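Local coordinates for Sca-family protein (Rickettsia rickettsii, PDB 4LQ8) that probably takes part in cell adhesion as the surface cell antigen Sca4 of Rickettsia, present here as its N-terminal head domain, at residues K204-I218 and D290-Y302. Residues are numbered along the deposited sequence; the frame is centred on the assembly and turned at random.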
loop_
_atom_site.group_PDB
_atom_site.type_symbol
_atom_site.label_atom_id
_atom_site.label_comp_id
_atom_site.label_asym_id
_atom_site.label_seq_id
_atom_site.Cartn_x
_atom_site.Cartn_y
_atom_site.Cartn_z
ATOM N N LYS A 204 8.840 22.167 -0.439
ATOM C CA LYS A 204 8.154 22.094 -1.720
ATOM C C LYS A 204 6.624 22.030 -1.488
ATOM O O LYS A 204 5.996 20.986 -1.718
ATOM C CB LYS A 204 8.694 20.918 -2.568
ATOM C CG LYS A 204 8.310 21.030 -4.024
ATOM C CD LYS A 204 8.911 19.941 -4.900
ATOM C CE LYS A 204 8.170 19.959 -6.220
ATOM N NZ LYS A 204 8.853 19.139 -7.245
ATOM N N PRO A 205 5.989 23.121 -0.991
ATOM C CA PRO A 205 4.524 23.046 -0.764
ATOM C C PRO A 205 3.772 22.893 -2.095
ATOM O O PRO A 205 4.227 23.350 -3.164
ATOM C CB PRO A 205 4.194 24.395 -0.106
ATOM C CG PRO A 205 5.293 25.326 -0.563
ATOM C CD PRO A 205 6.521 24.464 -0.666
ATOM N N PHE A 206 2.625 22.228 -2.022
ATOM C CA PHE A 206 1.737 22.067 -3.161
ATOM C C PHE A 206 0.319 21.899 -2.648
ATOM O O PHE A 206 0.122 21.507 -1.493
ATOM C CB PHE A 206 2.171 20.886 -4.062
ATOM C CG PHE A 206 2.099 19.522 -3.431
ATOM C CD1 PHE A 206 0.937 18.760 -3.517
ATOM C CD2 PHE A 206 3.187 19.000 -2.736
ATOM C CE1 PHE A 206 0.859 17.517 -2.910
ATOM C CE2 PHE A 206 3.112 17.743 -2.137
ATOM C CZ PHE A 206 1.959 16.995 -2.264
ATOM N N THR A 207 -0.653 22.181 -3.501
ATOM C CA THR A 207 -2.069 22.021 -3.200
ATOM C C THR A 207 -2.668 20.916 -4.072
ATOM O O THR A 207 -2.388 20.823 -5.268
ATOM C CB THR A 207 -2.822 23.357 -3.386
ATOM O OG1 THR A 207 -2.332 24.289 -2.425
ATOM C CG2 THR A 207 -4.338 23.210 -3.225
ATOM N N LEU A 208 -3.503 20.088 -3.462
ATOM C CA LEU A 208 -4.241 19.050 -4.152
ATOM C C LEU A 208 -5.732 19.258 -3.875
ATOM O O LEU A 208 -6.105 20.156 -3.111
ATOM C CB LEU A 208 -3.735 17.627 -3.800
ATOM C CG LEU A 208 -3.579 17.240 -2.341
ATOM C CD1 LEU A 208 -4.953 16.962 -1.703
ATOM C CD2 LEU A 208 -2.691 16.003 -2.204
ATOM N N ALA A 209 -6.587 18.473 -4.516
ATOM C CA ALA A 209 -8.018 18.618 -4.277
ATOM C C ALA A 209 -8.604 17.302 -3.825
ATOM O O ALA A 209 -8.189 16.244 -4.305
ATOM C CB ALA A 209 -8.726 19.106 -5.532
ATOM N N LYS A 210 -9.556 17.366 -2.884
ATOM C CA LYS A 210 -10.323 16.195 -2.439
ATOM C C LYS A 210 -11.333 15.903 -3.570
ATOM O O LYS A 210 -11.555 16.770 -4.431
ATOM C CB LYS A 210 -11.100 16.493 -1.150
ATOM C CG LYS A 210 -10.244 16.754 0.069
ATOM C CD LYS A 210 -11.147 16.882 1.272
ATOM C CE LYS A 210 -10.408 17.360 2.485
ATOM N NZ LYS A 210 -11.321 17.521 3.649
ATOM N N GLN A 211 -11.957 14.703 -3.567
ATOM C CA GLN A 211 -12.939 14.331 -4.594
ATOM C C GLN A 211 -14.078 15.366 -4.726
ATOM O O GLN A 211 -14.542 15.602 -5.835
ATOM C CB GLN A 211 -13.477 12.897 -4.383
ATOM C CG GLN A 211 -14.144 12.312 -5.640
ATOM C CD GLN A 211 -15.205 11.266 -5.351
ATOM O OE1 GLN A 211 -15.993 11.356 -4.391
ATOM N NE2 GLN A 211 -15.285 10.267 -6.215
ATOM N N ASP A 212 -14.452 16.033 -3.616
ATOM C CA ASP A 212 -15.486 17.064 -3.573
ATOM C C ASP A 212 -14.996 18.476 -4.010
ATOM O O ASP A 212 -15.759 19.447 -3.898
ATOM C CB ASP A 212 -16.147 17.108 -2.175
ATOM C CG ASP A 212 -15.342 17.784 -1.078
ATOM O OD1 ASP A 212 -14.136 18.013 -1.279
ATOM O OD2 ASP A 212 -15.921 18.080 -0.016
ATOM N N GLY A 213 -13.733 18.579 -4.450
ATOM C CA GLY A 213 -13.156 19.837 -4.909
ATOM C C GLY A 213 -12.436 20.681 -3.875
ATOM O O GLY A 213 -11.729 21.617 -4.253
ATOM N N THR A 214 -12.610 20.382 -2.564
ATOM C CA THR A 214 -11.926 21.096 -1.462
ATOM C C THR A 214 -10.401 21.051 -1.670
ATOM O O THR A 214 -9.855 19.975 -1.893
ATOM C CB THR A 214 -12.279 20.477 -0.100
ATOM O OG1 THR A 214 -13.692 20.357 0.020
ATOM C CG2 THR A 214 -11.707 21.267 1.082
ATOM N N GLN A 215 -9.737 22.219 -1.597
ATOM C CA GLN A 215 -8.280 22.380 -1.762
ATOM C C GLN A 215 -7.558 22.130 -0.433
ATOM O O GLN A 215 -7.963 22.674 0.604
ATOM C CB GLN A 215 -7.943 23.798 -2.245
ATOM C CG GLN A 215 -8.646 24.230 -3.529
ATOM C CD GLN A 215 -7.863 23.907 -4.758
ATOM O OE1 GLN A 215 -7.992 22.833 -5.344
ATOM N NE2 GLN A 215 -7.085 24.854 -5.214
ATOM N N VAL A 216 -6.489 21.328 -0.459
ATOM C CA VAL A 216 -5.711 21.036 0.749
ATOM C C VAL A 216 -4.236 21.297 0.437
ATOM O O VAL A 216 -3.698 20.735 -0.532
ATOM C CB VAL A 216 -5.932 19.562 1.248
ATOM C CG1 VAL A 216 -5.018 19.214 2.418
ATOM C CG2 VAL A 216 -7.393 19.294 1.618
ATOM N N GLN A 217 -3.571 22.122 1.267
ATOM C CA GLN A 217 -2.147 22.336 1.095
ATOM C C GLN A 217 -1.367 21.262 1.841
ATOM O O GLN A 217 -1.643 21.009 3.017
ATOM C CB GLN A 217 -1.693 23.721 1.562
ATOM C CG GLN A 217 -0.208 23.936 1.181
ATOM C CD GLN A 217 0.314 25.288 1.528
ATOM O OE1 GLN A 217 0.925 25.463 2.578
ATOM N NE2 GLN A 217 0.115 26.256 0.644
ATOM N N ILE A 218 -0.384 20.649 1.161
ATOM C CA ILE A 218 0.534 19.686 1.757
ATOM C C ILE A 218 1.779 20.510 2.053
ATOM O O ILE A 218 2.466 20.937 1.128
ATOM C CB ILE A 218 0.841 18.472 0.817
ATOM C CG1 ILE A 218 -0.449 17.689 0.415
ATOM C CG2 ILE A 218 1.930 17.535 1.422
ATOM C CD1 ILE A 218 -1.287 17.054 1.561
ATOM N N ASP A 290 8.523 11.547 -9.309
ATOM C CA ASP A 290 8.712 12.125 -7.980
ATOM C C ASP A 290 7.381 12.438 -7.292
ATOM O O ASP A 290 7.385 12.860 -6.130
ATOM C CB ASP A 290 9.611 13.387 -8.062
ATOM C CG ASP A 290 9.054 14.521 -8.932
ATOM O OD1 ASP A 290 8.319 14.229 -9.909
ATOM O OD2 ASP A 290 9.379 15.686 -8.656
ATOM N N ALA A 291 6.238 12.257 -8.015
ATOM C CA ALA A 291 4.903 12.526 -7.458
ATOM C C ALA A 291 4.649 11.621 -6.209
ATOM O O ALA A 291 4.795 10.401 -6.276
ATOM C CB ALA A 291 3.838 12.289 -8.507
ATOM N N ILE A 292 4.318 12.241 -5.074
ATOM C CA ILE A 292 4.095 11.537 -3.831
ATOM C C ILE A 292 2.719 10.864 -3.816
ATOM O O ILE A 292 1.752 11.416 -4.329
ATOM C CB ILE A 292 4.374 12.446 -2.587
ATOM C CG1 ILE A 292 4.601 11.603 -1.289
ATOM C CG2 ILE A 292 3.309 13.523 -2.394
ATOM C CD1 ILE A 292 5.944 10.679 -1.309
ATOM N N ALA A 293 2.648 9.662 -3.235
ATOM C CA ALA A 293 1.393 8.934 -3.096
ATOM C C ALA A 293 0.555 9.662 -2.068
ATOM O O ALA A 293 1.086 10.174 -1.085
ATOM C CB ALA A 293 1.663 7.506 -2.603
ATOM N N TYR A 294 -0.745 9.733 -2.299
ATOM C CA TYR A 294 -1.668 10.311 -1.324
ATOM C C TYR A 294 -2.989 9.592 -1.394
ATOM O O TYR A 294 -3.275 8.901 -2.383
ATOM C CB TYR A 294 -1.821 11.857 -1.447
ATOM C CG TYR A 294 -2.719 12.346 -2.558
ATOM C CD1 TYR A 294 -2.200 12.666 -3.811
ATOM C CD2 TYR A 294 -4.083 12.557 -2.339
ATOM C CE1 TYR A 294 -3.014 13.196 -4.815
ATOM C CE2 TYR A 294 -4.910 13.052 -3.346
ATOM C CZ TYR A 294 -4.371 13.386 -4.577
ATOM O OH TYR A 294 -5.199 13.890 -5.549
ATOM N N ILE A 295 -3.790 9.754 -0.334
ATOM C CA ILE A 295 -5.117 9.171 -0.201
ATOM C C ILE A 295 -6.006 10.155 0.545
ATOM O O ILE A 295 -5.535 10.956 1.355
ATOM C CB ILE A 295 -5.101 7.784 0.556
ATOM C CG1 ILE A 295 -4.388 7.901 1.914
ATOM C CG2 ILE A 295 -4.460 6.664 -0.293
ATOM C CD1 ILE A 295 -4.997 7.268 2.950
ATOM N N GLU A 296 -7.291 10.040 0.304
ATOM C CA GLU A 296 -8.332 10.722 1.040
ATOM C C GLU A 296 -8.864 9.572 1.888
ATOM O O GLU A 296 -9.043 8.491 1.350
ATOM C CB GLU A 296 -9.393 11.255 0.082
ATOM C CG GLU A 296 -10.208 12.366 0.708
ATOM C CD GLU A 296 -11.258 12.956 -0.206
ATOM O OE1 GLU A 296 -11.099 12.884 -1.450
ATOM O OE2 GLU A 296 -12.243 13.506 0.332
ATOM N N HIS A 297 -8.972 9.742 3.207
ATOM C CA HIS A 297 -9.379 8.691 4.133
ATOM C C HIS A 297 -10.097 9.349 5.290
ATOM O O HIS A 297 -9.533 10.245 5.939
ATOM C CB HIS A 297 -8.130 7.930 4.641
ATOM C CG HIS A 297 -8.348 6.445 4.756
ATOM N ND1 HIS A 297 -8.908 5.875 5.901
ATOM C CD2 HIS A 297 -8.122 5.467 3.843
ATOM C CE1 HIS A 297 -8.980 4.578 5.656
ATOM N NE2 HIS A 297 -8.517 4.281 4.432
ATOM N N GLY A 298 -11.342 8.940 5.525
ATOM C CA GLY A 298 -12.190 9.536 6.557
ATOM C C GLY A 298 -12.386 11.035 6.357
ATOM O O GLY A 298 -12.436 11.791 7.325
ATOM N N GLY A 299 -12.419 11.470 5.101
ATOM C CA GLY A 299 -12.562 12.883 4.754
ATOM C C GLY A 299 -11.303 13.729 4.901
ATOM O O GLY A 299 -11.365 14.946 4.709
ATOM N N GLU A 300 -10.139 13.108 5.222
ATOM C CA GLU A 300 -8.867 13.827 5.380
ATOM C C GLU A 300 -7.863 13.342 4.347
ATOM O O GLU A 300 -7.947 12.212 3.878
ATOM C CB GLU A 300 -8.287 13.641 6.796
ATOM C CG GLU A 300 -9.136 14.206 7.928
ATOM C CD GLU A 300 -9.177 15.719 8.011
ATOM O OE1 GLU A 300 -8.206 16.307 8.537
ATOM O OE2 GLU A 300 -10.174 16.317 7.547
ATOM N N ILE A 301 -6.878 14.180 4.037
ATOM C CA ILE A 301 -5.815 13.863 3.100
ATOM C C ILE A 301 -4.580 13.406 3.854
ATOM O O ILE A 301 -4.195 14.017 4.837
ATOM C CB ILE A 301 -5.527 15.049 2.123
ATOM C CG1 ILE A 301 -6.722 15.275 1.142
ATOM C CG2 ILE A 301 -4.195 14.864 1.371
ATOM C CD1 ILE A 301 -6.871 14.232 -0.071
ATOM N N TYR A 302 -3.964 12.337 3.375
ATOM C CA TYR A 302 -2.723 11.819 3.925
ATOM C C TYR A 302 -1.811 11.510 2.761
ATOM O O TYR A 302 -2.300 11.137 1.697
ATOM C CB TYR A 302 -2.944 10.501 4.702
ATOM C CG TYR A 302 -3.897 10.618 5.864
ATOM C CD1 TYR A 302 -3.438 10.924 7.139
ATOM C CD2 TYR A 302 -5.254 10.379 5.701
ATOM C CE1 TYR A 302 -4.314 11.033 8.218
ATOM C CE2 TYR A 302 -6.141 10.510 6.766
ATOM C CZ TYR A 302 -5.665 10.811 8.029
ATOM O OH TYR A 302 -6.547 10.932 9.073
HETATM O O HOH W 1 -5.418 16.519 -6.671
HETATM O O HOH W 2 -7.886 13.760 -5.199
HETATM O O HOH W 3 -14.164 14.599 -1.122
#
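Leu-208 and Ile-301 pack at the heart of a face-to-face meeting of two beta hairpins, 206-218 and 292-302, which belong to different sheets of the Sca4 head domain. The axes of strands 206-209 and 292-297 run at 45° to each other and come within 9.9 Å; the strands do not pair, and side chains fill the space between the sheets. With CG set between backbone N and carbonyl carbon (chi1 50°), Leu-208 splits its two methyls: CD2 sits squarely over the Tyr-294 ring, 3.5 Å from the centroid in a CH-pi contact, while CD1 packs against CD1 of Ile-301. From the other strand of its hairpin, Ile-218 brings CD1 to within 3.6 Å of Ile-301 CG2. Two waters bridge Tyr-294 OH to the backbone N and O of Ala-209, where the apolar layer gives way to polar groups. The Lys-204 end is looser, its salt bridge to Asp-290 long and exposed. At the turns the contact is polar but firm: Lys-210, its chain extended, lays CB against the Glu-296 carboxylate and carries NZ into a 2.8 Å hydrogen bond with Gly-299 O. Beside it, Gln-211 N gives Glu-296 OE1 a nearly straight 2.9 Å hydrogen bond on its syn side, 23° out of the carboxylate plane.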